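Nucleoprotein (Rift valley fever virus, PDB 3OUO) encapsidates the viral genomic RNA, assembling into ring-shaped hexamers to form the nucleocapsid that shields it from nucleases and serves as template for transcription and replication. Local coordinates at residues I58-T63 with L102-V107; G113-A118 with H146-G151. All coordinates share one frame; numbering follows the deposited sequence.

Interaction 1 (I58-T63 with L102-V107)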
ATOM      1  N   ILE A  58      17.158  34.350  12.756  1.00  7.45           N
ATOM      2  CA  ILE A  58      18.104  33.256  12.978  1.00  7.02           C
ATOM      3  C   ILE A  58      17.627  32.373  14.139  1.00  7.01           C
ATOM      4  O   ILE A  58      17.651  31.146  14.046  1.00  7.17           O
ATOM      5  CB  ILE A  58      19.558  33.784  13.156  1.00  6.62           C
ATOM      6  CG1 ILE A  58      20.060  34.348  11.813  1.00  6.34           C
ATOM      7  CG2 ILE A  58      20.494  32.684  13.637  1.00  6.92           C
ATOM      8  CD1 ILE A  58      21.225  35.310  11.907  1.00  5.66           C
ATOM      9  N   VAL A  59      17.141  32.991  15.209  1.00  7.31           N
ATOM     10  CA  VAL A  59      16.612  32.225  16.342  1.00  7.81           C
ATOM     11  C   VAL A  59      15.409  31.371  15.919  1.00  8.10           C
ATOM     12  O   VAL A  59      15.301  30.208  16.320  1.00  8.28           O
ATOM     13  CB  VAL A  59      16.308  33.123  17.562  1.00  7.69           C
ATOM     14  CG1 VAL A  59      15.675  32.321  18.681  1.00  7.92           C
ATOM     15  CG2 VAL A  59      17.600  33.779  18.052  1.00  7.19           C
ATOM     16  N   LEU A  60      14.534  31.934  15.086  1.00  8.68           N
ATOM     17  CA  LEU A  60      13.414  31.179  14.512  1.00  9.36           C
ATOM     18  C   LEU A  60      13.885  29.977  13.690  1.00  9.43           C
ATOM     19  O   LEU A  60      13.390  28.859  13.869  1.00  9.70           O
ATOM     20  CB  LEU A  60      12.535  32.083  13.643  1.00  9.70           C
ATOM     21  CG  LEU A  60      11.521  32.994  14.336  1.00 10.23           C
ATOM     22  CD1 LEU A  60      11.090  34.104  13.390  1.00 10.38           C
ATOM     23  CD2 LEU A  60      10.320  32.192  14.793  1.00  9.95           C
ATOM     24  N   ALA A  61      14.835  30.223  12.790  1.00  9.22           N
ATOM     25  CA  ALA A  61      15.416  29.197  11.929  1.00  9.43           C
ATOM     26  C   ALA A  61      16.013  28.035  12.718  1.00  9.64           C
ATOM     27  O   ALA A  61      15.840  26.875  12.337  1.00  9.66           O
ATOM     28  CB  ALA A  61      16.489  29.812  11.026  1.00  9.14           C
ATOM     29  N   LEU A  62      16.717  28.347  13.810  1.00  9.61           N
ATOM     30  CA  LEU A  62      17.453  27.322  14.552  1.00  9.56           C
ATOM     31  C   LEU A  62      16.575  26.564  15.541  1.00  9.76           C
ATOM     32  O   LEU A  62      16.875  25.415  15.870  1.00  9.37           O
ATOM     33  CB  LEU A  62      18.691  27.907  15.265  1.00  9.42           C
ATOM     34  CG  LEU A  62      19.681  28.815  14.507  1.00  9.91           C
ATOM     35  CD1 LEU A  62      20.930  29.126  15.320  1.00  9.43           C
ATOM     36  CD2 LEU A  62      20.068  28.263  13.152  1.00  9.47           C
ATOM     37  N   THR A  63      15.499  27.195  16.018  1.00 10.14           N
ATOM     38  CA  THR A  63      14.664  26.580  17.057  1.00 10.73           C
ATOM     39  C   THR A  63      13.295  26.114  16.562  1.00 11.32           C
ATOM     40  O   THR A  63      12.707  25.222  17.159  1.00 11.54           O
ATOM     41  CB  THR A  63      14.513  27.471  18.329  1.00 10.74           C
ATOM     42  OG1 THR A  63      13.707  28.620  18.040  1.00 10.92           O
ATOM     43  CG2 THR A  63      15.884  27.921  18.850  1.00 10.65           C
ATOM     44  N   LEU A 102      13.782  35.961   0.299  1.00 17.34           N
ATOM     45  CA  LEU A 102      14.314  35.528   1.597  1.00 15.66           C
ATOM     46  C   LEU A 102      13.611  34.297   2.177  1.00 15.14           C
ATOM     47  O   LEU A 102      12.404  34.113   1.995  1.00 15.23           O
ATOM     48  CB  LEU A 102      14.236  36.667   2.613  1.00 15.30           C
ATOM     49  CG  LEU A 102      15.136  37.882   2.403  1.00 14.83           C
ATOM     50  CD1 LEU A 102      14.794  38.964   3.411  1.00 13.72           C
ATOM     51  CD2 LEU A 102      16.623  37.492   2.482  1.00 13.84           C
ATOM     52  N   THR A 103      14.391  33.456   2.853  1.00 14.02           N
ATOM     53  CA  THR A 103      13.885  32.441   3.784  1.00 13.25           C
ATOM     54  C   THR A 103      14.659  32.575   5.094  1.00 12.65           C
ATOM     55  O   THR A 103      15.728  33.194   5.135  1.00 12.27           O
ATOM     56  CB  THR A 103      14.093  30.999   3.278  1.00 13.28           C
ATOM     57  OG1 THR A 103      15.495  30.687   3.249  1.00 12.54           O
ATOM     58  CG2 THR A 103      13.483  30.802   1.888  1.00 14.08           C
ATOM     59  N   LEU A 104      14.130  31.974   6.155  1.00 12.08           N
ATOM     60  CA  LEU A 104      14.802  31.964   7.456  1.00 11.35           C
ATOM     61  C   LEU A 104      16.163  31.271   7.390  1.00 11.06           C
ATOM     62  O   LEU A 104      17.148  31.777   7.933  1.00 10.89           O
ATOM     63  CB  LEU A 104      13.909  31.307   8.518  1.00 11.30           C
ATOM     64  CG  LEU A 104      12.563  31.985   8.834  1.00 10.32           C
ATOM     65  CD1 LEU A 104      11.748  31.107   9.762  1.00  9.45           C
ATOM     66  CD2 LEU A 104      12.742  33.367   9.429  1.00  8.63           C
ATOM     67  N   SER A 105      16.217  30.129   6.708  1.00 10.92           N
ATOM     68  CA  SER A 105      17.462  29.376   6.543  1.00 10.92           C
ATOM     69  C   SER A 105      18.540  30.157   5.787  1.00 10.39           C
ATOM     70  O   SER A 105      19.731  30.024   6.083  1.00 10.04           O
ATOM     71  CB  SER A 105      17.199  28.045   5.839  1.00 11.08           C
ATOM     72  OG  SER A 105      16.558  27.135   6.714  1.00 13.17           O
ATOM     73  N   ARG A 106      18.121  30.960   4.811  1.00  9.92           N
ATOM     74  CA  ARG A 106      19.068  31.766   4.032  1.00  9.62           C
ATOM     75  C   ARG A 106      19.709  32.869   4.865  1.00  8.90           C
ATOM     76  O   ARG A 106      20.900  33.118   4.737  1.00  8.60           O
ATOM     77  CB  ARG A 106      18.413  32.335   2.779  1.00  9.77           C
ATOM     78  CG  ARG A 106      18.200  31.286   1.706  1.00 11.07           C
ATOM     79  CD  ARG A 106      17.324  31.793   0.593  1.00 12.26           C
ATOM     80  NE  ARG A 106      17.159  30.780  -0.445  1.00 14.12           N
ATOM     81  CZ  ARG A 106      16.553  30.975  -1.612  1.00 13.84           C
ATOM     82  NH1 ARG A 106      16.029  32.156  -1.915  1.00 13.66           N
ATOM     83  NH2 ARG A 106      16.464  29.976  -2.477  1.00 14.52           N
ATOM     84  N   VAL A 107      18.907  33.519   5.712  1.00  8.56           N
ATOM     85  CA  VAL A 107      19.392  34.513   6.666  1.00  7.98           C
ATOM     86  C   VAL A 107      20.456  33.911   7.581  1.00  7.73           C
ATOM     87  O   VAL A 107      21.510  34.502   7.779  1.00  7.76           O
ATOM     88  CB  VAL A 107      18.236  35.108   7.512  1.00  8.21           C
ATOM     89  CG1 VAL A 107      18.771  36.068   8.582  1.00  7.43           C
ATOM     90  CG2 VAL A 107      17.236  35.822   6.614  1.00  8.15           C
TER
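Leu104 and Ala61 mark the closest approach of the two backbones, their CA atoms 5.3 Å apart, where the first turn of helix 104-110 meets the last turns of helix 50-63. The side chain of Leu104 carries much of the contact. Its CB lies 3.9 Å from Ala61 CB, a methyl small enough to let the chains come this near. From there CG stands anti to the carbonyl carbon (chi1 -62°), which swings the branch across the neighbouring helix, from Ala61 toward Leu60. At the tip, CD1 touches Leu60 CB at 4.1 Å, and Pro68 and Met71 from helix 68-72 close in on the same leucine. The Ala61 methyl also rests 3.7 Å from Leu104 O, a van der Waals contact. One turn further on, Val107 sends CG1 obliquely across Ile58, meeting Ile58 CG1 at 3.9 Å. Helix 104-110 starts at Thr103, an N-cap residue whose OG1 accepts the amide of Arg106 (N to OG1 3.1 Å). Arg106, like Ser105 a probable RNA-binding residue, turns its guanidinium group back to the backbone carbonyls of Pro97, Ser98 and Glu101. In the region required for oligomerization, Ile58 and Leu60 of helix 50-63 also pack on Phe11 and Phe28 of a second subunit. No hydrogen bond or salt bridge crosses between 58-63 and 102-107; the join is made by van der Waals contacts, mainly aliphatic, so it has no directional bond, and Ser105 and Arg106 are in the same first turn as Leu104.

Interaction 2 (G113-A118 with H146-G151)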
ATOM      1  N   GLY A 113      28.586  33.613  10.599  1.00  8.45           N
ATOM      2  CA  GLY A 113      29.489  34.012  11.675  1.00  8.39           C
ATOM      3  C   GLY A 113      28.758  34.261  12.987  1.00  8.46           C
ATOM      4  O   GLY A 113      29.268  33.942  14.063  1.00  8.49           O
ATOM      5  N   TRP A 114      27.564  34.838  12.904  1.00  8.12           N
ATOM      6  CA  TRP A 114      26.773  35.099  14.103  1.00  7.86           C
ATOM      7  C   TRP A 114      25.945  33.874  14.502  1.00  7.73           C
ATOM      8  O   TRP A 114      25.896  33.514  15.675  1.00  7.73           O
ATOM      9  CB  TRP A 114      25.868  36.310  13.894  1.00  7.92           C
ATOM     10  CG  TRP A 114      25.244  36.806  15.164  1.00  8.02           C
ATOM     11  CD1 TRP A 114      25.769  37.720  16.029  1.00  7.49           C
ATOM     12  CD2 TRP A 114      23.986  36.394  15.727  1.00  7.41           C
ATOM     13  NE1 TRP A 114      24.911  37.917  17.091  1.00  8.52           N
ATOM     14  CE2 TRP A 114      23.810  37.116  16.929  1.00  8.06           C
ATOM     15  CE3 TRP A 114      22.992  35.489  15.329  1.00  6.92           C
ATOM     16  CZ2 TRP A 114      22.679  36.957  17.742  1.00  7.56           C
ATOM     17  CZ3 TRP A 114      21.865  35.339  16.127  1.00  5.58           C
ATOM     18  CH2 TRP A 114      21.722  36.061  17.322  1.00  6.87           C
ATOM     19  N   THR A 115      25.286  33.258  13.519  1.00  7.52           N
ATOM     20  CA  THR A 115      24.523  32.021  13.707  1.00  7.38           C
ATOM     21  C   THR A 115      25.291  30.997  14.534  1.00  7.56           C
ATOM     22  O   THR A 115      24.752  30.461  15.499  1.00  7.76           O
ATOM     23  CB  THR A 115      24.150  31.390  12.349  1.00  7.21           C
ATOM     24  OG1 THR A 115      23.416  32.340  11.578  1.00  7.14           O
ATOM     25  CG2 THR A 115      23.308  30.116  12.531  1.00  7.21           C
ATOM     26  N   CYS A 116      26.551  30.746  14.168  1.00  7.49           N
ATOM     27  CA  CYS A 116      27.362  29.727  14.835  1.00  7.97           C
ATOM     28  C   CYS A 116      27.725  30.078  16.285  1.00  7.88           C
ATOM     29  O   CYS A 116      27.895  29.179  17.112  1.00  7.83           O
ATOM     30  CB  CYS A 116      28.619  29.391  14.014  1.00  7.96           C
ATOM     31  SG  CYS A 116      28.249  28.665  12.393  1.00 10.65           S
ATOM     32  N   GLN A 117      27.840  31.371  16.588  1.00  7.86           N
ATOM     33  CA  GLN A 117      28.058  31.822  17.969  1.00  8.09           C
ATOM     34  C   GLN A 117      26.772  31.659  18.771  1.00  8.21           C
ATOM     35  O   GLN A 117      26.807  31.302  19.951  1.00  8.21           O
ATOM     36  CB  GLN A 117      28.503  33.287  18.017  1.00  8.53           C
ATOM     37  CG  GLN A 117      29.895  33.588  17.436  1.00  9.08           C
ATOM     38  CD  GLN A 117      30.175  35.076  17.375  1.00 10.34           C
ATOM     39  OE1 GLN A 117      30.328  35.734  18.409  1.00 12.15           O
ATOM     40  NE2 GLN A 117      30.237  35.619  16.161  1.00 10.00           N
ATOM     41  N   ALA A 118      25.638  31.915  18.120  1.00  8.09           N
ATOM     42  CA  ALA A 118      24.323  31.796  18.758  1.00  8.25           C
ATOM     43  C   ALA A 118      23.997  30.351  19.185  1.00  8.33           C
ATOM     44  O   ALA A 118      23.253  30.131  20.156  1.00  8.23           O
ATOM     45  CB  ALA A 118      23.231  32.361  17.847  1.00  7.96           C
ATOM     46  N   HIS A 146      25.016  23.621  12.999  1.00  9.51           N
ATOM     47  CA  HIS A 146      24.057  24.065  11.988  1.00  9.49           C
ATOM     48  C   HIS A 146      24.702  23.932  10.606  1.00  9.58           C
ATOM     49  O   HIS A 146      25.917  24.083  10.482  1.00  9.42           O
ATOM     50  CB  HIS A 146      23.604  25.509  12.228  1.00  9.42           C
ATOM     51  CG  HIS A 146      22.327  25.855  11.526  1.00  9.60           C
ATOM     52  ND1 HIS A 146      22.294  26.578  10.352  1.00  9.64           N
ATOM     53  CD2 HIS A 146      21.040  25.538  11.810  1.00  9.47           C
ATOM     54  CE1 HIS A 146      21.040  26.699   9.950  1.00 10.39           C
ATOM     55  NE2 HIS A 146      20.260  26.078  10.817  1.00  9.54           N
ATOM     56  N   PRO A 147      23.895  23.642   9.563  1.00  9.75           N
ATOM     57  CA  PRO A 147      24.420  23.631   8.197  1.00  9.78           C
ATOM     58  C   PRO A 147      25.177  24.919   7.834  1.00  9.71           C
ATOM     59  O   PRO A 147      26.150  24.855   7.092  1.00  9.71           O
ATOM     60  CB  PRO A 147      23.151  23.473   7.352  1.00 10.04           C
ATOM     61  CG  PRO A 147      22.279  22.621   8.210  1.00  9.89           C
ATOM     62  CD  PRO A 147      22.503  23.152   9.602  1.00  9.89           C
ATOM     63  N   SER A 148      24.744  26.056   8.383  1.00  9.72           N
ATOM     64  CA  SER A 148      25.430  27.352   8.240  1.00  9.89           C
ATOM     65  C   SER A 148      26.935  27.284   8.462  1.00  9.44           C
ATOM     66  O   SER A 148      27.699  28.034   7.845  1.00  9.09           O
ATOM     67  CB  SER A 148      24.880  28.363   9.250  1.00  9.75           C
ATOM     68  OG  SER A 148      23.518  28.626   9.022  1.00 12.33           O
ATOM     69  N   PHE A 149      27.353  26.413   9.375  1.00  9.20           N
ATOM     70  CA  PHE A 149      28.759  26.324   9.743  1.00  9.01           C
ATOM     71  C   PHE A 149      29.672  26.111   8.545  1.00  9.03           C
ATOM     72  O   PHE A 149      30.817  26.564   8.556  1.00  9.32           O
ATOM     73  CB  PHE A 149      29.019  25.232  10.790  1.00  8.70           C
ATOM     74  CG  PHE A 149      30.486  24.984  11.028  1.00  8.20           C
ATOM     75  CD1 PHE A 149      31.231  25.858  11.818  1.00  6.97           C
ATOM     76  CD2 PHE A 149      31.132  23.909  10.419  1.00  7.44           C
ATOM     77  CE1 PHE A 149      32.588  25.658  12.015  1.00  6.96           C
ATOM     78  CE2 PHE A 149      32.497  23.693  10.614  1.00  7.23           C
ATOM     79  CZ  PHE A 149      33.228  24.568  11.411  1.00  7.23           C
ATOM     80  N   ALA A 150      29.171  25.426   7.518  1.00  9.45           N
ATOM     81  CA  ALA A 150      29.971  25.132   6.327  1.00  9.79           C
ATOM     82  C   ALA A 150      30.558  26.403   5.685  1.00 10.12           C
ATOM     83  O   ALA A 150      31.613  26.349   5.063  1.00 10.56           O
ATOM     84  CB  ALA A 150      29.154  24.345   5.320  1.00  9.54           C
ATOM     85  N   GLY A 151      29.881  27.538   5.866  1.00 10.20           N
ATOM     86  CA  GLY A 151      30.312  28.819   5.293  1.00 10.39           C
ATOM     87  C   GLY A 151      31.474  29.431   6.051  1.00 11.02           C
ATOM     88  O   GLY A 151      32.049  30.432   5.623  1.00 11.23           O
TER
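Cys116 and Phe149 form the sulfur-aromatic part of the contact. The sulfur meets the ring at its edge, 84° off the ring normal, with SG 5.4 Å from the Phe149 centroid. The sulfur comes nearer still to the backbone, SG lying 3.6 Å from Phe149 CA. With chi1 at 171°, Phe149 extends its ring on the side opposite its amide nitrogen, past the sulfur to His169. The other contacts are van der Waals: Thr115 CG2 comes 3.8 Å from Ser148 OG and rests obliquely, 4.3 Å away, against His146 ND1. All this sets a 3-10 segment that begins at Pro147 against helix 112-122 in the all-helical core of the phlebovirus nucleocapsid fold. No hydrogen bond crosses between the two segments. Ser148 grips His146 twice: its OG lies 2.7 Å from His146 ND1, and its backbone N donates to the same ND1 at 3.2 Å, from 32° out of the ring plane. Pro147 CD sits 3.3 Å above one face of that imidazole, displaced toward its rim, which probably helps to fix its rotation. The Thr115 hydroxyl turns back to the carbonyls of Leu111 and Ala108, which leaves its methyl to face Ser148.

Interactions 1 and 2 lie in series along the chain, their centres 11 Å apart, with helices 104-110 and 112-122 following one another. Helix 50-63 joins them: Ile58 CG2 lies 3.6 Å from Thr115 OG1, and Leu62 CD2 is 3.8 Å from Thr115 CG2, while Leu62 also packs on His146. Interaction 1 holds the probable RNA-binding residues Ser105 and Arg106, and interaction 2 lies beside the first of these. The side chain of Leu104 is about 7 Å from that of Lys67, and those of His146 and Ser105 are about 6 Å apart. A second subunit reaches both, its Phe11 packing on Ile58 and meeting Trp114 edge-to-face, which ties this core to oligomer assembly.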